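Local coordinates for uncharacterized protein (Bacteroides fragilis, PDB 3EWL) that is of unknown function but carries a C-terminal thioredoxin-like domain with a CxxC pair, consistent with a role in thiol-disulfide chemistry, at residues Y105-A109 / T110-Y114; D72-R75 / E76-A79; P37-S40 / N41-K44; R43-E46 / K47-E51. All coordinates share one frame; numbering follows the deposited sequence.

Contact 1: residues Y105-A109 / T110-Y114; sequences YDIRA and TPTIY
The cis-proline loop of the thioredoxin fold turns back on itself here, and Thr112, first residue of strand 112-116, ties the two arms together. Its OG1 gives a short hydrogen bond of 2.5 Å to the carbonyl oxygen of Ala109, coming in tilted 27° from the carbonyl plane. The hydroxyl can do this because chi1 of -60° sets OG1 beside the backbone N of Thr112, while the methyl CG2, opposite that N, turns to the backbone O of Asp106. CG2 of Ile107 packs on the same hydroxyl, 3.8 Å from Thr112 OG1.

At the far end two tyrosines form a T-shaped pair. The edge of Tyr105 meets the face of Tyr114, with CD1 of Tyr105 3.7 Å from CZ of Tyr114, the ring centroids 5.1 Å apart and the planes at 85°. A water bridges the phenol to the backbone, accepting from Asp106 N at 2.9 Å and lying 3.1 Å from Tyr114 OH. The hydroxyl of Tyr105 is hydrogen-bonded to Ala8 O, which fixes the other end of that ring.

The bond before Pro111 is cis, and the side chain of Thr110 touches both Cys39 and Cys42. A cis-proline facing a CxxC pair, just ahead of a strand antiparallel to strand 29-34, is a hallmark of the thioredoxin fold.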
loop_
_atom_site.group_PDB
_atom_site.type_symbol
_atom_site.label_atom_id
_atom_site.label_comp_id
_atom_site.label_asym_id
_atom_site.label_seq_id
_atom_site.Cartn_x
_atom_site.Cartn_y
_atom_site.Cartn_z
ATOM N N TYR A 105 10.702 -5.847 0.662
ATOM C CA TYR A 105 10.673 -4.623 -0.158
ATOM C C TYR A 105 11.730 -3.717 0.389
ATOM O O TYR A 105 11.989 -3.755 1.566
ATOM C CB TYR A 105 9.328 -3.935 -0.081
ATOM C CG TYR A 105 8.237 -4.787 -0.725
ATOM C CD1 TYR A 105 7.812 -4.529 -2.027
ATOM C CD2 TYR A 105 7.642 -5.870 -0.007
ATOM C CE1 TYR A 105 6.796 -5.334 -2.639
ATOM C CE2 TYR A 105 6.625 -6.676 -0.598
ATOM C CZ TYR A 105 6.210 -6.402 -1.915
ATOM O OH TYR A 105 5.221 -7.190 -2.507
ATOM N N ASP A 106 12.349 -2.923 -0.482
ATOM C CA ASP A 106 13.357 -1.944 -0.052
ATOM C C ASP A 106 12.602 -0.692 0.394
ATOM O O ASP A 106 12.282 0.207 -0.414
ATOM C CB ASP A 106 14.345 -1.631 -1.179
ATOM C CG ASP A 106 15.479 -0.654 -0.733
ATOM O OD1 ASP A 106 15.676 -0.436 0.489
ATOM O OD2 ASP A 106 16.160 -0.094 -1.624
ATOM N N ILE A 107 12.244 -0.654 1.665
ATOM C CA ILE A 107 11.421 0.480 2.127
ATOM C C ILE A 107 12.415 1.532 2.660
ATOM O O ILE A 107 12.704 1.587 3.874
ATOM C CB ILE A 107 10.299 0.026 3.122
ATOM C CG1 ILE A 107 9.272 -0.853 2.390
ATOM C CG2 ILE A 107 9.601 1.222 3.813
ATOM C CD1 ILE A 107 8.484 -1.752 3.297
ATOM N N ARG A 108 12.951 2.326 1.724
ATOM C CA ARG A 108 13.998 3.320 2.006
ATOM C C ARG A 108 13.519 4.416 2.950
ATOM O O ARG A 108 14.325 5.071 3.576
ATOM C CB ARG A 108 14.447 4.045 0.735
ATOM C CG ARG A 108 14.752 3.193 -0.449
ATOM C CD ARG A 108 15.387 4.083 -1.533
ATOM N NE ARG A 108 14.492 5.002 -2.264
ATOM C CZ ARG A 108 14.574 6.343 -2.265
ATOM N NH1 ARG A 108 13.723 7.054 -3.001
ATOM N NH2 ARG A 108 15.484 6.988 -1.548
ATOM N N ALA A 109 12.208 4.629 2.996
ATOM C CA ALA A 109 11.594 5.818 3.596
ATOM C C ALA A 109 10.091 5.559 3.661
ATOM O O ALA A 109 9.606 4.613 3.028
ATOM C CB ALA A 109 11.870 7.058 2.751
ATOM N N THR A 110 9.358 6.363 4.440
ATOM C CA THR A 110 7.892 6.281 4.411
ATOM C C THR A 110 7.406 7.593 3.907
ATOM O O THR A 110 7.816 8.620 4.418
ATOM C CB THR A 110 7.249 5.950 5.781
ATOM O OG1 THR A 110 7.587 6.960 6.737
ATOM C CG2 THR A 110 7.725 4.614 6.291
ATOM N N PRO A 111 6.517 7.582 2.905
ATOM C CA PRO A 111 5.893 6.431 2.224
ATOM C C PRO A 111 6.825 5.848 1.165
ATOM O O PRO A 111 7.679 6.539 0.657
ATOM C CB PRO A 111 4.661 7.049 1.547
ATOM C CG PRO A 111 5.089 8.503 1.243
ATOM C CD PRO A 111 5.996 8.885 2.416
ATOM N N THR A 112 6.706 4.561 0.895
ATOM C CA THR A 112 7.273 3.990 -0.321
ATOM C C THR A 112 6.078 3.319 -1.048
ATOM O O THR A 112 5.271 2.591 -0.458
ATOM C CB THR A 112 8.358 2.927 -0.002
ATOM O OG1 THR A 112 9.444 3.519 0.748
ATOM C CG2 THR A 112 8.896 2.250 -1.298
ATOM N N ILE A 113 5.987 3.553 -2.339
ATOM C CA ILE A 113 4.850 3.130 -3.082
ATOM C C ILE A 113 5.317 2.215 -4.219
ATOM O O ILE A 113 6.321 2.523 -4.913
ATOM C CB ILE A 113 4.163 4.356 -3.647
ATOM C CG1 ILE A 113 3.680 5.264 -2.509
ATOM C CG2 ILE A 113 2.973 3.970 -4.515
ATOM C CD1 ILE A 113 4.138 6.701 -2.658
ATOM N N TYR A 114 4.559 1.140 -4.421
ATOM C CA TYR A 114 4.700 0.264 -5.578
ATOM C C TYR A 114 3.348 0.134 -6.282
ATOM O O TYR A 114 2.307 0.014 -5.629
ATOM C CB TYR A 114 5.179 -1.158 -5.147
ATOM C CG TYR A 114 6.614 -1.279 -4.648
ATOM C CD1 TYR A 114 7.530 -2.102 -5.315
ATOM C CD2 TYR A 114 7.054 -0.616 -3.509
ATOM C CE1 TYR A 114 8.831 -2.257 -4.861
ATOM C CE2 TYR A 114 8.379 -0.749 -3.075
ATOM C CZ TYR A 114 9.250 -1.570 -3.774
ATOM O OH TYR A 114 10.561 -1.748 -3.391
HETATM O O HOH W 1 12.434 -4.180 -3.079
#

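Contact 2: residues D72-R75 / E76-A79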
loop_
_atom_site.group_PDB
_atom_site.type_symbol
_atom_site.label_atom_id
_atom_site.label_comp_id
_atom_site.label_asym_id
_atom_site.label_seq_id
_atom_site.Cartn_x
_atom_site.Cartn_y
_atom_site.Cartn_z
ATOM N N ASP A 72 6.577 -2.041 10.619
ATOM C CA ASP A 72 7.409 -1.999 11.831
ATOM C C ASP A 72 6.668 -2.484 13.080
ATOM O O ASP A 72 5.707 -3.278 12.937
ATOM C CB ASP A 72 8.142 -0.658 11.940
ATOM C CG ASP A 72 9.097 -0.449 10.737
ATOM O OD1 ASP A 72 9.905 -1.372 10.498
ATOM O OD2 ASP A 72 9.022 0.572 9.994
ATOM N N GLU A 73 7.102 -2.074 14.275
ATOM C CA GLU A 73 6.705 -2.817 15.488
ATOM C C GLU A 73 5.769 -2.124 16.470
ATOM O O GLU A 73 5.242 -2.751 17.408
ATOM C CB GLU A 73 7.948 -3.341 16.198
ATOM C CG GLU A 73 8.252 -4.777 15.759
ATOM C CD GLU A 73 9.633 -5.249 16.146
ATOM O OE1 GLU A 73 10.081 -4.962 17.284
ATOM O OE2 GLU A 73 10.275 -5.920 15.301
ATOM N N ASN A 74 5.547 -0.830 16.244
ATOM C CA ASN A 74 4.572 -0.053 17.027
ATOM C C ASN A 74 3.116 -0.349 16.698
ATOM O O ASN A 74 2.400 0.534 16.203
ATOM C CB ASN A 74 4.777 1.429 16.785
ATOM C CG ASN A 74 5.534 2.066 17.855
ATOM O OD1 ASN A 74 6.697 1.684 18.120
ATOM N ND2 ASN A 74 4.905 3.066 18.520
ATOM N N ARG A 75 2.671 -1.569 17.010
ATOM C CA ARG A 75 1.288 -2.006 16.729
ATOM C C ARG A 75 0.168 -1.138 17.392
ATOM O O ARG A 75 -0.895 -0.976 16.790
ATOM C CB ARG A 75 1.095 -3.503 17.063
ATOM C CG ARG A 75 0.887 -3.812 18.512
ATOM C CD ARG A 75 -0.152 -4.940 18.607
ATOM N NE ARG A 75 0.469 -6.213 18.923
ATOM C CZ ARG A 75 -0.082 -7.419 18.778
ATOM N NH1 ARG A 75 0.645 -8.478 19.115
ATOM N NH2 ARG A 75 -1.305 -7.592 18.275
ATOM N N GLU A 76 0.425 -0.602 18.594
ATOM C CA GLU A 76 -0.540 0.233 19.320
ATOM C C GLU A 76 -0.792 1.549 18.609
ATOM O O GLU A 76 -1.935 1.872 18.316
ATOM C CB GLU A 76 -0.152 0.450 20.797
ATOM C CG GLU A 76 -0.108 -0.870 21.562
ATOM C CD GLU A 76 -0.148 -0.711 23.083
ATOM O OE1 GLU A 76 0.902 -0.983 23.699
ATOM O OE2 GLU A 76 -1.211 -0.323 23.663
ATOM N N GLU A 77 0.278 2.277 18.298
ATOM C CA GLU A 77 0.203 3.504 17.517
ATOM C C GLU A 77 -0.411 3.291 16.105
ATOM O O GLU A 77 -1.233 4.074 15.643
ATOM C CB GLU A 77 1.613 4.052 17.362
ATOM C CG GLU A 77 1.696 5.557 17.213
ATOM C CD GLU A 77 2.268 6.250 18.474
ATOM O OE1 GLU A 77 1.525 6.390 19.488
ATOM O OE2 GLU A 77 3.467 6.666 18.441
ATOM N N TRP A 78 0.044 2.237 15.423
ATOM C CA TRP A 78 -0.537 1.788 14.154
ATOM C C TRP A 78 -2.061 1.658 14.224
ATOM O O TRP A 78 -2.778 2.273 13.451
ATOM C CB TRP A 78 0.035 0.415 13.771
ATOM C CG TRP A 78 -0.762 -0.191 12.619
ATOM C CD1 TRP A 78 -0.769 0.236 11.340
ATOM C CD2 TRP A 78 -1.702 -1.276 12.687
ATOM N NE1 TRP A 78 -1.662 -0.495 10.594
ATOM C CE2 TRP A 78 -2.225 -1.452 11.391
ATOM C CE3 TRP A 78 -2.146 -2.124 13.718
ATOM C CZ2 TRP A 78 -3.168 -2.442 11.083
ATOM C CZ3 TRP A 78 -3.101 -3.102 13.416
ATOM C CH2 TRP A 78 -3.593 -3.252 12.110
ATOM N N ALA A 79 -2.537 0.849 15.167
ATOM C CA ALA A 79 -3.980 0.638 15.371
ATOM C C ALA A 79 -4.773 1.933 15.668
ATOM O O ALA A 79 -5.821 2.198 15.059
ATOM C CB ALA A 79 -4.198 -0.377 16.476
#
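Trp78 packs its CB under the first turn of helix 75-82, where two carbonyl oxygens converge on it: Asn74 O at 3.4 Å from CB and Arg75 O at 3.5 Å. From there CG stands opposite the tryptophan's own N (chi1 168°), which carries the indole off the helix toward the protein. CD2 passes the Arg75 carbonyl at a longer distance, and CE3 comes to 3.5 Å from Arg75 O, with the oxygen at the ring edge and in its plane. Beyond CE3 the indole leaves the helix start behind: its rings lie almost parallel to that of Tyr70 and meet Trp93 at a steeper tilt, while Val91 of strand 90-93 also touches the side chain.

The same two oxygens take the opening bonds of the helix. Trp78 N reaches Asn74 O at 3.0 Å, with an N-H...O angle of 169°; Ala79 N reaches Arg75 O at 2.9 Å.

Asn74 holds the N-cap position, yet its side chain makes no capping bond. It runs alongside Glu77 in the same direction, ND2 3.6 Å from Glu77 CB, with the amide and carboxylate planes turned 46° from each other. The backbone N of Asn74 is hydrogen-bonded to Tyr70 OH. The arrangement is that of the first turn of a surface helix following strand 64-70, which runs parallel to its two neighbours, one aromatic anchoring the helix to the sheet edge in this alpha-beta fold.

Contact 3: residues P37-S40 / N41-K44; sequences PDCS and NCRK
The guanidinium of Arg43 folds back over the start of its own helix: CB of Cys42 lies over one face, 3.3 Å above the plane and toward the rim, the carbonyl oxygen of Cys39 is over the same face, and a water sits at the edge in plane. That water accepts from Arg43 NH2 and from Cys39 N, each at 2.9 Å, so it links the arginine to the backbone just ahead of the helix. Bends at chi2 (-67°) and chi3 (82°) curl the chain back far enough for this. NH2 also passes the Pro37 carbonyl at an oblique angle that makes no hydrogen bond; besides the water, NH2 is hydrogen-bonded to Asp36 O, and the salt bridge of this side chain is with Glu46.

Cys39 and Cys42 form the CxxC pair at the start of helix 40-50, the place of the redox-active cysteines in thioredoxins. Their sulfurs are 3.1 Å apart, SG to SG, much longer than a disulfide, and both are modelled as free thiols. Cys39 is the N-cap residue; chi1 of about 175° turns its SG to Cys42 N, from which it accepts a weak bond at 3.3 Å.

Behind the thiols the backbone turns into regular helix. Arg43 N bonds to Cys39 O at 3.2 Å, and Lys44 N bonds to Ser40 O at 3.0 Å. CG of Lys44 lies against that same serine oxygen, 3.1 Å from Ser40 O.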
loop_
_atom_site.group_PDB
_atom_site.type_symbol
_atom_site.label_atom_id
_atom_site.label_comp_id
_atom_site.label_asym_id
_atom_site.label_seq_id
_atom_site.Cartn_x
_atom_site.Cartn_y
_atom_site.Cartn_z
ATOM N N PRO A 37 2.585 5.284 11.017
ATOM C CA PRO A 37 1.495 6.056 11.593
ATOM C C PRO A 37 1.917 7.464 12.015
ATOM O O PRO A 37 1.047 8.333 12.183
ATOM C CB PRO A 37 1.085 5.241 12.835
ATOM C CG PRO A 37 2.233 4.288 13.095
ATOM C CD PRO A 37 2.871 4.050 11.783
ATOM N N ASP A 38 3.219 7.680 12.220
ATOM C CA ASP A 38 3.720 9.016 12.574
ATOM C C ASP A 38 4.624 9.540 11.465
ATOM O O ASP A 38 5.848 9.466 11.545
ATOM C CB ASP A 38 4.440 9.011 13.937
ATOM C CG ASP A 38 5.003 10.396 14.314
ATOM O OD1 ASP A 38 4.598 11.425 13.711
ATOM O OD2 ASP A 38 5.855 10.444 15.223
ATOM N N CYS A 39 4.026 10.041 10.405
ATOM C CA CYS A 39 4.812 10.414 9.238
ATOM C C CYS A 39 4.044 11.423 8.440
ATOM O O CYS A 39 3.121 11.047 7.732
ATOM C CB CYS A 39 5.053 9.176 8.365
ATOM S SG CYS A 39 5.893 9.566 6.814
ATOM N N SER A 40 4.444 12.690 8.533
ATOM C CA SER A 40 3.773 13.775 7.803
ATOM C C SER A 40 3.827 13.606 6.268
ATOM O O SER A 40 2.887 14.029 5.542
ATOM C CB SER A 40 4.343 15.130 8.216
ATOM O OG SER A 40 5.686 15.247 7.794
ATOM N N ASN A 41 4.896 12.975 5.774
ATOM C CA ASN A 41 4.945 12.676 4.350
ATOM C C ASN A 41 3.871 11.656 3.939
ATOM O O ASN A 41 3.335 11.714 2.825
ATOM C CB ASN A 41 6.321 12.194 3.924
ATOM C CG ASN A 41 7.335 13.344 3.804
ATOM O OD1 ASN A 41 6.975 14.508 3.604
ATOM N ND2 ASN A 41 8.591 13.018 3.966
ATOM N N CYS A 42 3.570 10.718 4.831
ATOM C CA CYS A 42 2.510 9.738 4.537
ATOM C C CYS A 42 1.151 10.459 4.492
ATOM O O CYS A 42 0.412 10.322 3.522
ATOM C CB CYS A 42 2.523 8.597 5.557
ATOM S SG CYS A 42 4.056 7.530 5.432
ATOM N N ARG A 43 0.868 11.277 5.510
ATOM C CA ARG A 43 -0.363 12.071 5.571
ATOM C C ARG A 43 -0.559 12.924 4.311
ATOM O O ARG A 43 -1.661 12.942 3.751
ATOM C CB ARG A 43 -0.390 12.944 6.823
ATOM C CG ARG A 43 -0.045 12.221 8.157
ATOM C CD ARG A 43 -1.077 11.187 8.605
ATOM N NE ARG A 43 -0.925 9.879 7.936
ATOM C CZ ARG A 43 -0.043 8.950 8.291
ATOM N NH1 ARG A 43 -0.001 7.777 7.643
ATOM N NH2 ARG A 43 0.796 9.185 9.308
ATOM N N LYS A 44 0.496 13.608 3.855
ATOM C CA LYS A 44 0.372 14.478 2.686
ATOM C C LYS A 44 0.051 13.710 1.424
ATOM O O LYS A 44 -0.780 14.165 0.635
ATOM C CB LYS A 44 1.631 15.345 2.450
ATOM C CG LYS A 44 1.925 16.307 3.615
ATOM C CD LYS A 44 3.304 17.037 3.494
ATOM C CE LYS A 44 3.395 18.024 2.268
ATOM N NZ LYS A 44 3.917 17.397 0.981
HETATM O O HOH W 2 1.578 11.491 10.922
#

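Contact 4: residues R43-E46 / K47-E51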
loop_
_atom_site.group_PDB
_atom_site.type_symbol
_atom_site.label_atom_id
_atom_site.label_comp_id
_atom_site.label_asym_id
_atom_site.label_seq_id
_atom_site.Cartn_x
_atom_site.Cartn_y
_atom_site.Cartn_z
ATOM N N ARG A 43 0.868 11.277 5.510
ATOM C CA ARG A 43 -0.363 12.071 5.571
ATOM C C ARG A 43 -0.559 12.924 4.311
ATOM O O ARG A 43 -1.661 12.942 3.751
ATOM C CB ARG A 43 -0.390 12.944 6.823
ATOM C CG ARG A 43 -0.045 12.221 8.157
ATOM C CD ARG A 43 -1.077 11.187 8.605
ATOM N NE ARG A 43 -0.925 9.879 7.936
ATOM C CZ ARG A 43 -0.043 8.950 8.291
ATOM N NH1 ARG A 43 -0.001 7.777 7.643
ATOM N NH2 ARG A 43 0.796 9.185 9.308
ATOM N N LYS A 44 0.496 13.608 3.855
ATOM C CA LYS A 44 0.372 14.478 2.686
ATOM C C LYS A 44 0.051 13.710 1.424
ATOM O O LYS A 44 -0.780 14.165 0.635
ATOM C CB LYS A 44 1.631 15.345 2.450
ATOM C CG LYS A 44 1.925 16.307 3.615
ATOM C CD LYS A 44 3.304 17.037 3.494
ATOM C CE LYS A 44 3.395 18.024 2.268
ATOM N NZ LYS A 44 3.917 17.397 0.981
ATOM N N PHE A 45 0.723 12.573 1.214
ATOM C CA PHE A 45 0.422 11.719 0.070
ATOM C C PHE A 45 -1.050 11.258 0.120
ATOM O O PHE A 45 -1.774 11.304 -0.890
ATOM C CB PHE A 45 1.363 10.474 0.019
ATOM C CG PHE A 45 1.124 9.608 -1.189
ATOM C CD1 PHE A 45 1.917 9.751 -2.326
ATOM C CD2 PHE A 45 0.050 8.720 -1.231
ATOM C CE1 PHE A 45 1.689 8.995 -3.450
ATOM C CE2 PHE A 45 -0.192 7.944 -2.378
ATOM C CZ PHE A 45 0.622 8.090 -3.485
ATOM N N GLU A 46 -1.462 10.763 1.294
ATOM C CA GLU A 46 -2.846 10.330 1.560
ATOM C C GLU A 46 -3.826 11.453 1.203
ATOM O O GLU A 46 -4.794 11.210 0.512
ATOM C CB GLU A 46 -3.050 9.920 3.033
ATOM C CG GLU A 46 -2.358 8.628 3.443
ATOM C CD GLU A 46 -2.049 8.556 4.964
ATOM O OE1 GLU A 46 -1.180 7.727 5.377
ATOM O OE2 GLU A 46 -2.661 9.310 5.743
ATOM N N LYS A 47 -3.540 12.676 1.647
ATOM C CA LYS A 47 -4.357 13.852 1.341
ATOM C C LYS A 47 -4.428 14.154 -0.157
ATOM O O LYS A 47 -5.507 14.418 -0.684
ATOM C CB LYS A 47 -3.816 15.076 2.098
ATOM C CG LYS A 47 -4.637 16.358 1.866
ATOM C CD LYS A 47 -3.908 17.580 2.312
ATOM C CE LYS A 47 -4.773 18.805 2.145
ATOM N NZ LYS A 47 -4.804 19.209 0.717
ATOM N N LEU A 48 -3.285 14.118 -0.844
ATOM C CA LEU A 48 -3.243 14.448 -2.270
ATOM C C LEU A 48 -3.937 13.382 -3.108
ATOM O O LEU A 48 -4.646 13.694 -4.052
ATOM C CB LEU A 48 -1.806 14.589 -2.771
ATOM C CG LEU A 48 -0.936 15.781 -2.383
ATOM C CD1 LEU A 48 0.421 15.651 -3.097
ATOM C CD2 LEU A 48 -1.604 17.109 -2.726
ATOM N N PHE A 49 -3.694 12.116 -2.762
ATOM C CA PHE A 49 -4.301 10.989 -3.463
ATOM C C PHE A 49 -5.828 11.168 -3.549
ATOM O O PHE A 49 -6.413 10.947 -4.611
ATOM C CB PHE A 49 -3.926 9.662 -2.766
ATOM C CG PHE A 49 -4.319 8.436 -3.533
ATOM C CD1 PHE A 49 -3.385 7.782 -4.342
ATOM C CD2 PHE A 49 -5.632 7.947 -3.461
ATOM C CE1 PHE A 49 -3.741 6.637 -5.071
ATOM C CE2 PHE A 49 -6.012 6.809 -4.172
ATOM C CZ PHE A 49 -5.066 6.147 -4.983
ATOM N N ALA A 50 -6.456 11.605 -2.444
ATOM C CA ALA A 50 -7.927 11.711 -2.341
ATOM C C ALA A 50 -8.462 12.847 -3.202
ATOM O O ALA A 50 -9.667 12.886 -3.489
ATOM C CB ALA A 50 -8.372 11.912 -0.889
ATOM N N GLU A 51 -7.593 13.789 -3.584
ATOM C CA GLU A 51 -8.024 14.864 -4.484
ATOM C C GLU A 51 -7.666 14.652 -5.946
ATOM O O GLU A 51 -7.726 15.587 -6.710
ATOM C CB GLU A 51 -7.642 16.271 -3.989
ATOM C CG GLU A 51 -6.199 16.504 -3.710
ATOM C CD GLU A 51 -5.999 17.278 -2.417
ATOM O OE1 GLU A 51 -4.961 17.928 -2.241
ATOM O OE2 GLU A 51 -6.878 17.223 -1.559
#
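Phe45 lays the CE2 corner of its ring against Phe49 one turn further along the helix, CE2 to CD1 of Phe49 at 3.8 Å, the two side chains crossing at a slant. Both rings start out opposite their own backbone N (chi1 -177° for Phe45 and -171° for Phe49), which sends them down the same side of the helix. The backbone there is regular helix: Phe49 N bonds to Phe45 O at 2.8 Å, and Lys47 N to Arg43 O at 2.8 Å, whereas the i to i+4 bond from Ala50 N to Glu46 O is weak, at 3.4 Å.

On another flank, Arg43 grips the buried Glu46 side-on with two nitrogens. NE meets OE2 of Glu46 at 2.9 Å in an almost perfectly straight bond, and NH1 meets OE1 at 2.6 Å on its syn lone pair, so the carboxylate has one donor for each oxygen. A weak salt bridge runs from Lys47 NZ to Glu51 OE1.

The aromatic side faces the sheet, with Phe45 on Phe33 and Met31 of strand 29-34 and Phe49 on Leu64 and Val66 of strand 64-70, while Met129 of helix 129-137 touches both.

Overall arrangement
Contacts 3 and 4 are successive turns of helix 40-50, sharing Arg43 and Lys44, with centres about 10 Å apart; the arginine thus joins the CxxC end to the helix body. Contact 1 faces contact 3 across the presumed thiol site: Thr110 OG1 is 3.1 Å from Cys39 SG, and Pro111 N is 3.5 Å from Cys42 SG. Deeper in, Ile113 CD1 packs on Phe45 CE1 at 3.4 Å, joining contact 1 to contact 4. Contact 2 touches contact 3 through Pro37, whose CG is 3.8 Å from Trp78 N. It does not touch contact 1 or contact 4, whose centres lie about 17 and 21 Å from its own.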